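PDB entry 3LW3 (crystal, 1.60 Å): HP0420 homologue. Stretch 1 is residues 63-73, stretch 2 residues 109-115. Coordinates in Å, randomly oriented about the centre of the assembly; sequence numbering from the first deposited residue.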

ATOM      1  N   ALA B  63      -1.809  -5.176  -0.620  1.00 14.85           N
ATOM      2  CA  ALA B  63      -2.173  -6.403  -1.351  1.00 16.23           C
ATOM      3  C   ALA B  63      -2.254  -6.126  -2.880  1.00 14.43           C
ATOM      4  O   ALA B  63      -1.716  -6.894  -3.698  1.00 13.84           O
ATOM      5  N   ALA B  64      -2.900  -5.008  -3.246  1.00 14.19           N
ATOM      6  CA  ALA B  64      -3.064  -4.621  -4.653  1.00 15.86           C
ATOM      7  C   ALA B  64      -1.686  -4.416  -5.283  1.00 13.62           C
ATOM      8  O   ALA B  64      -1.406  -4.869  -6.410  1.00 14.94           O
ATOM      9  N   SER B  65      -0.803  -3.768  -4.537  1.00 14.39           N
ATOM     10  CA  SER B  65       0.582  -3.481  -4.969  1.00 14.86           C
ATOM     11  C   SER B  65       1.367  -4.764  -5.306  1.00 15.26           C
ATOM     12  O   SER B  65       2.011  -4.872  -6.352  1.00 16.00           O
ATOM     13  N   PHE B  66       1.291  -5.734  -4.407  1.00 14.00           N
ATOM     14  CA  PHE B  66       1.897  -7.019  -4.611  1.00 14.45           C
ATOM     15  C   PHE B  66       1.329  -7.680  -5.851  1.00 15.08           C
ATOM     16  O   PHE B  66       2.112  -8.137  -6.696  1.00 15.76           O
ATOM     17  N   ALA B  67      -0.002  -7.740  -6.000  1.00 13.77           N
ATOM     18  CA  ALA B  67      -0.608  -8.296  -7.258  1.00 14.28           C
ATOM     19  C   ALA B  67      -0.002  -7.614  -8.518  1.00 14.49           C
ATOM     20  O   ALA B  67       0.405  -8.288  -9.488  1.00 14.87           O
ATOM     21  N   ALA B  68       0.010  -6.279  -8.482  1.00 15.13           N
ATOM     22  CA  ALA B  68       0.527  -5.467  -9.604  1.00 15.01           C
ATOM     23  C   ALA B  68       1.973  -5.885  -9.949  1.00 16.18           C
ATOM     24  O   ALA B  68       2.278  -6.173 -11.097  1.00 16.14           O
ATOM     25  N   LEU B  69       2.856  -5.947  -8.952  1.00 14.93           N
ATOM     26  CA  LEU B  69       4.262  -6.355  -9.175  1.00 16.63           C
ATOM     27  C   LEU B  69       4.334  -7.777  -9.749  1.00 16.49           C
ATOM     28  O   LEU B  69       5.116  -8.032 -10.651  1.00 17.78           O
ATOM     29  N   CYS B  70       3.512  -8.696  -9.241  1.00 15.34           N
ATOM     30  CA  CYS B  70       3.517 -10.068  -9.739  1.00 16.43           C
ATOM     31  C   CYS B  70       3.047 -10.224 -11.199  1.00 16.57           C
ATOM     32  O   CYS B  70       3.500 -11.131 -11.918  1.00 17.39           O
ATOM     33  N   ALA B  71       2.170  -9.351 -11.655  1.00 14.77           N
ATOM     34  CA  ALA B  71       1.687  -9.409 -13.030  1.00 15.72           C
ATOM     35  C   ALA B  71       2.816  -9.160 -14.038  1.00 16.98           C
ATOM     36  O   ALA B  71       2.818  -9.759 -15.120  1.00 18.69           O
ATOM     37  N   LEU B  72       3.713  -8.245 -13.688  1.00 18.41           N
ATOM     38  CA  LEU B  72       4.874  -7.935 -14.538  1.00 19.05           C
ATOM     39  C   LEU B  72       6.048  -8.895 -14.239  1.00 20.00           C
ATOM     40  O   LEU B  72       6.751  -9.343 -15.159  1.00 20.28           O
ATOM     41  N   ASN B  73       6.237  -9.227 -12.960  1.00 18.77           N
ATOM     42  CA  ASN B  73       7.211 -10.212 -12.503  1.00 19.90           C
ATOM     43  C   ASN B  73       8.640  -9.962 -13.017  1.00 21.66           C
ATOM     44  O   ASN B  73       9.271 -10.862 -13.537  1.00 23.01           O
ATOM     45  N   LYS B 109       8.967   0.888 -18.413  1.00 26.54           N
ATOM     46  CA  LYS B 109       7.829   1.065 -17.520  1.00 25.52           C
ATOM     47  C   LYS B 109       6.582   0.325 -17.985  1.00 24.28           C
ATOM     48  O   LYS B 109       6.377   0.071 -19.177  1.00 23.76           O
ATOM     49  N   SER B 110       5.764  -0.046 -17.016  1.00 21.72           N
ATOM     50  CA  SER B 110       4.427  -0.584 -17.292  1.00 20.24           C
ATOM     51  C   SER B 110       3.325   0.049 -16.454  1.00 21.43           C
ATOM     52  O   SER B 110       3.601   0.612 -15.375  1.00 20.07           O
ATOM     53  N   THR B 111       2.089  -0.050 -16.952  1.00 19.22           N
ATOM     54  CA  THR B 111       0.886   0.278 -16.208  1.00 19.47           C
ATOM     55  C   THR B 111       0.129  -1.034 -16.007  1.00 18.71           C
ATOM     56  O   THR B 111      -0.021  -1.837 -16.945  1.00 18.14           O
ATOM     57  N   ILE B 112      -0.357  -1.232 -14.778  1.00 17.05           N
ATOM     58  CA  ILE B 112      -1.041  -2.470 -14.385  1.00 17.94           C
ATOM     59  C   ILE B 112      -2.337  -2.047 -13.704  1.00 17.49           C
ATOM     60  O   ILE B 112      -2.337  -1.175 -12.811  1.00 17.48           O
ATOM     61  N   ARG B 113      -3.445  -2.628 -14.137  1.00 15.83           N
ATOM     62  CA  ARG B 113      -4.751  -2.358 -13.546  1.00 17.68           C
ATOM     63  C   ARG B 113      -5.070  -3.487 -12.555  1.00 17.12           C
ATOM     64  O   ARG B 113      -4.852  -4.663 -12.846  1.00 15.48           O
ATOM     65  N   VAL B 114      -5.573  -3.122 -11.376  1.00 16.47           N
ATOM     66  CA  VAL B 114      -5.889  -4.104 -10.345  1.00 15.91           C
ATOM     67  C   VAL B 114      -7.342  -3.933  -9.916  1.00 17.39           C
ATOM     68  O   VAL B 114      -7.804  -2.809  -9.692  1.00 18.29           O
ATOM     69  N   GLU B 115      -8.094  -5.024  -9.874  1.00 15.12           N
ATOM     70  CA  GLU B 115      -9.457  -4.967  -9.329  1.00 15.95           C
ATOM     71  C   GLU B 115      -9.494  -5.911  -8.160  1.00 15.44           C
ATOM     72  O   GLU B 115      -8.971  -7.024  -8.220  1.00 15.60           O
TER

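When a helix lies across a β-strand, the approach of the two backbones is set largely by the side chains between them, and a helix face lined with alanine lets the strand come close. The pairing of residues 63-73 with strand 109-115 in the HP0420 homologue is a compact example. The helix runs obliquely against the strand, with 132° between their N-to-C directions and axes 8.5 Å apart at closest approach. Their register steps four residues along the helix for every two along the strand: Ala64 lies nearest Val114, Ala68 nearest Ile112 and Leu72 nearest Ser110. One helical turn is thus matched to one strand repeat.

The strand supplies the bumps. Its alternation sends the CA-to-CB bonds of Ser110, Ile112 and Val114 toward the helix, while those of Lys109, Arg113 and Glu115 point away. The helix supplies the hollows, for Ala64, Ala67, Ala68 and Ala71 carry nothing beyond a methyl group. Of these, Ala67 and Ala71 point toward the strand, whereas Ala64 and Ala68 point sideways and leave their backbone accessible beside the methyl.

Ile112 exploits this relief. With chi1 at m and chi2 at p, it sets its CG2 methyl against the main chain of Ala68, 3.8 Å from Ala68 CA. The same CG2 lies 4.0 Å from Ala68 CB and 4.1 Å from Ala71 CB, so a single branch of the isoleucine nestles between two alanines and touches the backbone of one of them. The closeness shows in the main chains as well: the CA atoms of Ala68 and Ile112 are just 5.9 Å apart.

Val114, in the t rotamer, repeats the theme one turn earlier on the helix with both of its methyls. Its CG1 is 4.0 Å from Ala64 CB and 4.5 Å from Ala67 CB, the latter a looser contact. Its CG2 is 4.0 Å from Ala68 CB and also rests 3.8 Å from Ala64 O. That carbonyl oxygen already accepts a helical hydrogen bond from Ala68 N, at 2.9 Å, so the valine methyl packs against a backbone group whose polarity is met within the helix. Ala68 is shared by the two branched residues: its methyl meets CG2 of both Ile112 and Val114.

Toward the end of the helix the pattern changes. Leu72, with chi1 at t and chi2 at p, is the bump here, and the smaller Ser110, in the m rotamer, lies opposite it. Leu72 CD1 comes within 3.8 Å of Ser110 OG, a van der Waals contact; the hydroxyl finds its hydrogen bonding elsewhere in the structure. Leu72 CA and Ser110 CA are 7.9 Å apart, wider than at the alanine positions.

No hydrogen bond joins the two stretches. The contact, which buries 287 Å² in all, rests chiefly on apolar fit: branched strand side chains settled among small helix methyls.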

ATOM      1  CB  ALA B  63      -3.491  -6.939  -0.829  1.00 15.01           C
ATOM      2  CB  ALA B  64      -3.875  -3.365  -4.747  1.00 14.98           C
ATOM      3  CB  SER B  65       1.336  -2.665  -3.885  1.00 15.80           C
ATOM      4  OG  SER B  65       0.795  -1.362  -3.730  1.00 17.62           O
ATOM      5  CB  PHE B  66       1.706  -7.866  -3.367  1.00 16.44           C
ATOM      6  CG  PHE B  66       2.303  -9.239  -3.446  1.00 16.13           C
ATOM      7  CD1 PHE B  66       3.575  -9.464  -3.982  1.00 17.19           C
ATOM      8  CD2 PHE B  66       1.622 -10.308  -2.887  1.00 18.67           C
ATOM      9  CE1 PHE B  66       4.117 -10.751  -4.020  1.00 19.76           C
ATOM     10  CE2 PHE B  66       2.145 -11.580  -2.886  1.00 17.97           C
ATOM     11  CZ  PHE B  66       3.396 -11.824  -3.490  1.00 18.36           C
ATOM     12  CB  ALA B  67      -2.127  -8.119  -7.321  1.00 15.16           C
ATOM     13  CB  ALA B  68       0.451  -3.996  -9.257  1.00 15.42           C
ATOM     14  CB  LEU B  69       5.080  -6.198  -7.895  1.00 16.07           C
ATOM     15  CG  LEU B  69       5.371  -4.728  -7.567  1.00 18.17           C
ATOM     16  CD1 LEU B  69       5.822  -4.430  -6.083  1.00 19.64           C
ATOM     17  CD2 LEU B  69       6.436  -4.235  -8.554  1.00 18.89           C
ATOM     18  CB  CYS B  70       2.684 -10.965  -8.833  1.00 17.60           C
ATOM     19  SG  CYS B  70       3.361 -11.207  -7.202  1.00 17.50           S
ATOM     20  CB  ALA B  71       0.557  -8.340 -13.252  1.00 16.88           C
ATOM     21  CB  LEU B  72       5.311  -6.486 -14.337  1.00 17.36           C
ATOM     22  CG  LEU B  72       6.516  -6.055 -15.151  1.00 19.67           C
ATOM     23  CD1 LEU B  72       6.137  -6.220 -16.593  1.00 22.70           C
ATOM     24  CD2 LEU B  72       6.806  -4.632 -14.787  1.00 22.57           C
ATOM     25  CB  ASN B  73       6.764 -11.645 -12.857  1.00 18.95           C
ATOM     26  CG  ASN B  73       7.599 -12.715 -12.161  1.00 20.65           C
ATOM     27  OD1 ASN B  73       7.766 -13.815 -12.696  1.00 24.18           O
ATOM     28  ND2 ASN B  73       8.165 -12.395 -11.010  1.00 19.47           N
ATOM     29  CB  LYS B 109       7.524   2.534 -17.264  1.00 26.55           C
ATOM     30  CG  LYS B 109       6.990   3.275 -18.446  1.00 31.34           C
ATOM     31  CD  LYS B 109       6.817   4.790 -18.177  1.00 32.46           C
ATOM     32  CE  LYS B 109       6.103   5.465 -19.367  1.00 38.07           C
ATOM     33  NZ  LYS B 109       6.795   6.720 -19.840  1.00 38.33           N
ATOM     34  CB  SER B 110       4.414  -2.095 -17.061  1.00 21.36           C
ATOM     35  OG  SER B 110       5.377  -2.740 -17.876  1.00 22.86           O
ATOM     36  CB  THR B 111      -0.025   1.248 -16.969  1.00 20.81           C
ATOM     37  OG1 THR B 111       0.721   2.412 -17.382  1.00 21.87           O
ATOM     38  CG2 THR B 111      -1.211   1.667 -16.108  1.00 20.22           C
ATOM     39  CB  ILE B 112      -0.187  -3.359 -13.418  1.00 16.45           C
ATOM     40  CG1 ILE B 112       1.081  -3.923 -14.087  1.00 19.69           C
ATOM     41  CG2 ILE B 112      -0.979  -4.594 -12.939  1.00 18.19           C
ATOM     42  CD1 ILE B 112       2.028  -3.024 -14.590  1.00 21.89           C
ATOM     43  CB  ARG B 113      -5.794  -2.300 -14.667  1.00 20.71           C
ATOM     44  CG  ARG B 113      -7.199  -2.563 -14.262  1.00 23.01           C
ATOM     45  CD  ARG B 113      -7.908  -1.353 -13.903  1.00 26.44           C
ATOM     46  NE  ARG B 113      -7.608  -0.221 -14.784  1.00 30.03           N
ATOM     47  CZ  ARG B 113      -8.493   0.413 -15.555  1.00 34.65           C
ATOM     48  NH1 ARG B 113      -9.774   0.011 -15.604  1.00 35.98           N
ATOM     49  NH2 ARG B 113      -8.093   1.459 -16.280  1.00 34.34           N
ATOM     50  CB  VAL B 114      -4.957  -4.023  -9.117  1.00 14.77           C
ATOM     51  CG1 VAL B 114      -5.337  -5.071  -8.107  1.00 14.62           C
ATOM     52  CG2 VAL B 114      -3.498  -4.254  -9.530  1.00 16.14           C
ATOM     53  CB  GLU B 115     -10.472  -5.422 -10.338  1.00 17.98           C
ATOM     54  CG  GLU B 115     -10.524  -4.516 -11.536  1.00 19.89           C
ATOM     55  CD  GLU B 115     -11.580  -4.912 -12.534  1.00 25.65           C
ATOM     56  OE1 GLU B 115     -12.158  -6.028 -12.434  1.00 27.93           O
ATOM     57  OE2 GLU B 115     -11.821  -4.095 -13.441  1.00 30.31           O
TER